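Long-range contacts in 16S rRNA (adenine(1408)-N(1))-methyltransferase (Catenulispora acidiphila, PDB 4X1O), which probably methylates N1 of adenine 1408 in 16S ribosomal RNA with S-adenosyl-L-methionine as methyl donor, a modification linked to aminoglycoside resistance: residues L158-G163 with L233-V238; I162-W167 with L178-P183. All coordinates share one frame; numbering follows the deposited sequence.

Interaction 1 of 2, residues L158-G163 with L233-V238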
loop_
_atom_site.group_PDB
_atom_site.type_symbol
_atom_site.label_atom_id
_atom_site.label_comp_id
_atom_site.label_asym_id
_atom_site.label_seq_id
_atom_site.Cartn_x
_atom_site.Cartn_y
_atom_site.Cartn_z
ATOM N N LEU A 158 4.087 5.571 7.752
ATOM C CA LEU A 158 3.606 5.469 6.393
ATOM C C LEU A 158 4.821 5.448 5.493
ATOM O O LEU A 158 5.710 6.273 5.639
ATOM C CB LEU A 158 2.692 6.623 6.039
ATOM C CG LEU A 158 2.426 6.853 4.548
ATOM C CD1 LEU A 158 1.468 5.816 3.965
ATOM C CD2 LEU A 158 1.877 8.252 4.362
ATOM N N GLU A 159 4.884 4.488 4.584
ATOM C CA GLU A 159 6.014 4.423 3.659
ATOM C C GLU A 159 5.431 4.479 2.267
ATOM O O GLU A 159 4.585 3.660 1.926
ATOM C CB GLU A 159 6.838 3.150 3.839
ATOM C CG GLU A 159 7.723 3.145 5.071
ATOM C CD GLU A 159 7.305 2.091 6.068
ATOM O OE1 GLU A 159 6.224 1.494 5.874
ATOM O OE2 GLU A 159 8.056 1.855 7.040
ATOM N N ILE A 160 5.845 5.468 1.479
ATOM C CA ILE A 160 5.371 5.590 0.108
ATOM C C ILE A 160 6.562 5.381 -0.804
ATOM O O ILE A 160 7.630 5.945 -0.564
ATOM C CB ILE A 160 4.736 6.959 -0.166
ATOM C CG1 ILE A 160 3.519 7.183 0.729
ATOM C CG2 ILE A 160 4.344 7.094 -1.636
ATOM C CD1 ILE A 160 3.025 8.626 0.674
ATOM N N SER A 161 6.391 4.558 -1.831
ATOM C CA SER A 161 7.480 4.267 -2.758
ATOM C C SER A 161 6.968 4.459 -4.161
ATOM O O SER A 161 6.083 3.721 -4.620
ATOM C CB SER A 161 8.011 2.836 -2.578
ATOM O OG SER A 161 8.764 2.701 -1.383
ATOM N N ILE A 162 7.501 5.459 -4.848
ATOM C CA ILE A 162 7.057 5.746 -6.208
ATOM C C ILE A 162 8.232 5.605 -7.171
ATOM O O ILE A 162 9.251 6.258 -7.006
ATOM C CB ILE A 162 6.458 7.170 -6.309
ATOM C CG1 ILE A 162 5.236 7.319 -5.392
ATOM C CG2 ILE A 162 6.079 7.508 -7.753
ATOM C CD1 ILE A 162 4.817 8.752 -5.184
ATOM N N GLY A 163 8.102 4.748 -8.177
ATOM C CA GLY A 163 9.146 4.653 -9.186
ATOM C C GLY A 163 9.162 5.894 -10.061
ATOM O O GLY A 163 8.126 6.330 -10.544
ATOM N N LEU A 233 11.310 7.184 -5.459
ATOM C CA LEU A 233 11.102 8.282 -4.523
ATOM C C LEU A 233 10.456 7.690 -3.286
ATOM O O LEU A 233 9.382 7.095 -3.359
ATOM C CB LEU A 233 10.230 9.374 -5.126
ATOM C CG LEU A 233 9.843 10.531 -4.210
ATOM C CD1 LEU A 233 11.062 11.327 -3.793
ATOM C CD2 LEU A 233 8.818 11.426 -4.900
ATOM N N HIS A 234 11.139 7.821 -2.158
ATOM C CA HIS A 234 10.672 7.207 -0.937
ATOM C C HIS A 234 10.318 8.267 0.076
ATOM O O HIS A 234 11.133 9.138 0.372
ATOM C CB HIS A 234 11.739 6.268 -0.371
ATOM C CG HIS A 234 11.237 5.385 0.724
ATOM N ND1 HIS A 234 11.354 5.714 2.059
ATOM C CD2 HIS A 234 10.599 4.192 0.684
ATOM C CE1 HIS A 234 10.815 4.758 2.792
ATOM N NE2 HIS A 234 10.349 3.822 1.985
ATOM N N LEU A 235 9.102 8.198 0.598
ATOM C CA LEU A 235 8.661 9.120 1.627
ATOM C C LEU A 235 8.269 8.328 2.847
ATOM O O LEU A 235 7.553 7.340 2.729
ATOM C CB LEU A 235 7.475 9.954 1.149
ATOM C CG LEU A 235 6.942 11.048 2.083
ATOM C CD1 LEU A 235 6.399 12.192 1.248
ATOM C CD2 LEU A 235 5.860 10.527 3.035
ATOM N N ARG A 236 8.736 8.762 4.008
ATOM C CA ARG A 236 8.301 8.162 5.259
ATOM C C ARG A 236 7.664 9.227 6.130
ATOM O O ARG A 236 8.168 10.353 6.218
ATOM C CB ARG A 236 9.480 7.507 5.987
ATOM C CG ARG A 236 9.063 6.747 7.252
ATOM C CD ARG A 236 10.235 6.019 7.920
ATOM N NE ARG A 236 11.124 6.925 8.642
ATOM C CZ ARG A 236 12.351 7.244 8.243
ATOM N NH1 ARG A 236 12.840 6.725 7.126
ATOM N NH2 ARG A 236 13.093 8.079 8.962
ATOM N N ALA A 237 6.556 8.870 6.760
ATOM C CA ALA A 237 5.845 9.754 7.672
ATOM C C ALA A 237 5.357 8.957 8.870
ATOM O O ALA A 237 5.415 7.720 8.880
ATOM C CB ALA A 237 4.671 10.428 6.970
ATOM N N VAL A 238 4.908 9.669 9.890
ATOM C CA VAL A 238 4.390 9.035 11.088
ATOM C C VAL A 238 2.989 9.569 11.370
ATOM O O VAL A 238 2.729 10.771 11.267
ATOM C CB VAL A 238 5.312 9.292 12.290
ATOM C CG1 VAL A 238 4.643 8.854 13.583
ATOM C CG2 VAL A 238 6.651 8.581 12.070
#
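L158-G163 and L233-V238 pair as antiparallel strands in the central sheet of a Rossmann-like, class I methyltransferase fold. Its seven strands run in the order 3-2-1-4-5-7-6, and this is the join between strands 5 and 7, where the otherwise parallel sheet takes in its one reversed strand. The two axes approach to 4.7 Å at an angle of 168°.

Six backbone hydrogen bonds tie the pair, two at each of L158/A237, I160/L235 and I162/L233. From I160 N to L235 O the distance is 2.8 Å and the bond nearly straight, 171° at the hydrogen. Between these pairs, E159 faces R236 and S161 faces H234 in non-hydrogen-bonded positions, where CA-H groups lean on carbonyls: H234 CA is 3.3 Å from I160 O.

L158, I160, I162, L233, L235 and A237 put their side chains on one face. I160 and L235 lie side by side, with I160 CD1 4.2 Å from L235 CD2, and helix 131-139 packs over I160 and I162 through V137. That helix also carries L133, a residue of the S-adenosyl-L-methionine site.

The other face is more polar. With CG anti to its backbone N (chi1 -168°), H234 swings its ring across toward the neighbouring strand, alongside E159, whose CB lies 4.0 Å from H234 NE2. S161 OG comes to the edge of the same ring, close to its plane, 3.1 Å from H234 CD2.

Interaction 2 of 2, residues I162-W167 with L178-P183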
loop_
_atom_site.group_PDB
_atom_site.type_symbol
_atom_site.label_atom_id
_atom_site.label_comp_id
_atom_site.label_asym_id
_atom_site.label_seq_id
_atom_site.Cartn_x
_atom_site.Cartn_y
_atom_site.Cartn_z
ATOM N N ILE A 162 7.501 5.459 -4.848
ATOM C CA ILE A 162 7.057 5.746 -6.208
ATOM C C ILE A 162 8.232 5.605 -7.171
ATOM O O ILE A 162 9.251 6.258 -7.006
ATOM C CB ILE A 162 6.458 7.170 -6.309
ATOM C CG1 ILE A 162 5.236 7.319 -5.392
ATOM C CG2 ILE A 162 6.079 7.508 -7.753
ATOM C CD1 ILE A 162 4.817 8.752 -5.184
ATOM N N GLY A 163 8.102 4.748 -8.177
ATOM C CA GLY A 163 9.146 4.653 -9.186
ATOM C C GLY A 163 9.162 5.894 -10.061
ATOM O O GLY A 163 8.126 6.330 -10.544
ATOM N N THR A 164 10.341 6.472 -10.270
ATOM C CA THR A 164 10.420 7.747 -10.973
ATOM C C THR A 164 10.350 7.603 -12.488
ATOM O O THR A 164 10.236 8.602 -13.205
ATOM C CB THR A 164 11.712 8.493 -10.618
ATOM O OG1 THR A 164 12.827 7.676 -10.971
ATOM C CG2 THR A 164 11.756 8.793 -9.123
ATOM N N SER A 165 10.403 6.372 -12.985
ATOM C CA SER A 165 10.324 6.160 -14.424
ATOM C C SER A 165 8.962 6.569 -14.974
ATOM O O SER A 165 8.806 6.737 -16.180
ATOM C CB SER A 165 10.614 4.701 -14.780
ATOM O OG SER A 165 9.608 3.847 -14.268
ATOM N N ILE A 166 7.977 6.751 -14.096
ATOM C CA ILE A 166 6.661 7.206 -14.552
ATOM C C ILE A 166 6.716 8.631 -15.101
ATOM O O ILE A 166 5.810 9.065 -15.796
ATOM C CB ILE A 166 5.600 7.151 -13.433
ATOM C CG1 ILE A 166 5.976 8.083 -12.279
ATOM C CG2 ILE A 166 5.390 5.717 -12.954
ATOM C CD1 ILE A 166 4.919 8.138 -11.175
ATOM N N TRP A 167 7.778 9.371 -14.801
ATOM C CA TRP A 167 7.857 10.724 -15.340
ATOM C C TRP A 167 8.700 10.781 -16.605
ATOM O O TRP A 167 9.012 11.865 -17.110
ATOM C CB TRP A 167 8.359 11.688 -14.263
ATOM C CG TRP A 167 7.200 12.352 -13.567
ATOM C CD1 TRP A 167 6.273 13.182 -14.138
ATOM C CD2 TRP A 167 6.786 12.172 -12.216
ATOM N NE1 TRP A 167 5.338 13.566 -13.212
ATOM C CE2 TRP A 167 5.627 12.957 -12.025
ATOM C CE3 TRP A 167 7.287 11.439 -11.139
ATOM C CZ2 TRP A 167 4.970 13.030 -10.803
ATOM C CZ3 TRP A 167 6.629 11.518 -9.927
ATOM C CH2 TRP A 167 5.486 12.305 -9.770
ATOM N N LEU A 178 1.253 16.955 -14.332
ATOM C CA LEU A 178 1.981 17.364 -13.129
ATOM C C LEU A 178 3.477 17.312 -13.342
ATOM O O LEU A 178 3.991 16.404 -13.998
ATOM C CB LEU A 178 1.607 16.474 -11.945
ATOM C CG LEU A 178 0.105 16.259 -11.719
ATOM C CD1 LEU A 178 -0.106 15.270 -10.576
ATOM C CD2 LEU A 178 -0.595 17.574 -11.442
ATOM N N PRO A 179 4.196 18.279 -12.761
ATOM C CA PRO A 179 5.661 18.246 -12.827
ATOM C C PRO A 179 6.230 17.152 -11.939
ATOM O O PRO A 179 5.599 16.742 -10.948
ATOM C CB PRO A 179 6.072 19.639 -12.333
ATOM C CG PRO A 179 4.933 20.089 -11.477
ATOM C CD PRO A 179 3.686 19.471 -12.065
ATOM N N GLU A 180 7.405 16.653 -12.302
ATOM C CA GLU A 180 7.990 15.548 -11.564
ATOM C C GLU A 180 8.171 15.901 -10.099
ATOM O O GLU A 180 8.698 16.964 -9.753
ATOM C CB GLU A 180 9.329 15.127 -12.178
ATOM C CG GLU A 180 9.988 13.987 -11.415
ATOM C CD GLU A 180 11.140 13.359 -12.170
ATOM O OE1 GLU A 180 11.447 13.844 -13.277
ATOM O OE2 GLU A 180 11.741 12.395 -11.650
ATOM N N LEU A 181 7.711 15.001 -9.245
ATOM C CA LEU A 181 7.871 15.149 -7.809
ATOM C C LEU A 181 9.267 14.686 -7.394
ATOM O O LEU A 181 9.676 13.559 -7.667
ATOM C CB LEU A 181 6.787 14.356 -7.069
ATOM C CG LEU A 181 6.645 14.551 -5.559
ATOM C CD1 LEU A 181 6.320 16.008 -5.184
ATOM C CD2 LEU A 181 5.594 13.588 -5.038
ATOM N N THR A 182 10.002 15.589 -6.761
ATOM C CA THR A 182 11.370 15.329 -6.323
ATOM C C THR A 182 11.431 15.633 -4.840
ATOM O O THR A 182 10.495 16.231 -4.304
ATOM C CB THR A 182 12.384 16.211 -7.070
ATOM O OG1 THR A 182 12.228 17.560 -6.622
ATOM C CG2 THR A 182 12.165 16.141 -8.575
ATOM N N PRO A 183 12.517 15.232 -4.158
ATOM C CA PRO A 183 12.568 15.571 -2.731
ATOM C C PRO A 183 12.447 17.077 -2.450
ATOM O O PRO A 183 11.818 17.463 -1.465
ATOM C CB PRO A 183 13.938 15.038 -2.297
ATOM C CG PRO A 183 14.178 13.879 -3.211
ATOM C CD PRO A 183 13.600 14.301 -4.541
#
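W167, E180 and L181 make most of this contact, in which the indole of W167, which follows the short 3-10 segment T164-I166, is laid against an extended piece of chain. That segment comes directly after strand 157-163; L178-L181 leads into the helix that T182 N-caps.

The backbone of E180 runs over one face of the W167 ring. E180 CA sits 3.5 Å from the centroid of the five-membered ring and only 10° off its normal, a well-centred CH-pi contact. Farther along, L181 N lies above the six-membered part, toward its rim, and L181 CB reaches W167 CH2 at 3.6 Å. The opposite face of the indole is met near its rim by I166 CG1, from the residue just before it.

E180 keeps its chain extended, with CG anti to the backbone N (chi1 179°), which leads the side chain off the ring beside CD2 and CE3, toward W167 CB, with E180 CG 3.7 Å from W167 CE3. The carboxylate ends beside W167 CB and near T164, its plane nearly parallel to that of the indole. Its OE1 forms a salt bridge with R168, the next residue after the tryptophan.

At the indole edge, W167 NE1 donates to L178 O over 3.2 Å. The bond is bent, 144° at the hydrogen, and the donor stands well above the carbonyl plane. V138 of helix 131-139 and I175 also touch the W167 side chain.

The chemistry is therefore chiefly a CH-pi contact and van der Waals packing of main chain and aliphatic side-chain atoms on a buried indole. One long, bent hydrogen bond gives its N-H a partner and probably helps to fix the ring's rotation, while the charge of E180 is carried past the ring to R168.

Strand 157-163 serves both contacts: interaction 1 uses its length, and interaction 2 begins where its chain leaves the sheet, with I162 and G163 common to the two. Interaction 1 is a buried pairing, its centre about 10 Å from the centre of the chain, held by regular main-chain bonds; interaction 2, its centre about 18 Å from that point and partly buried, depends on a single aromatic side chain and one side-chain-to-backbone bond. They meet at L233, whose CD2 lies 3.6 Å from L181 O and whose CD1 packs on P183, so the chain that leaves the sheet after G163 comes back to pack, through L181 and P183, against the neighbouring strand of the same sheet.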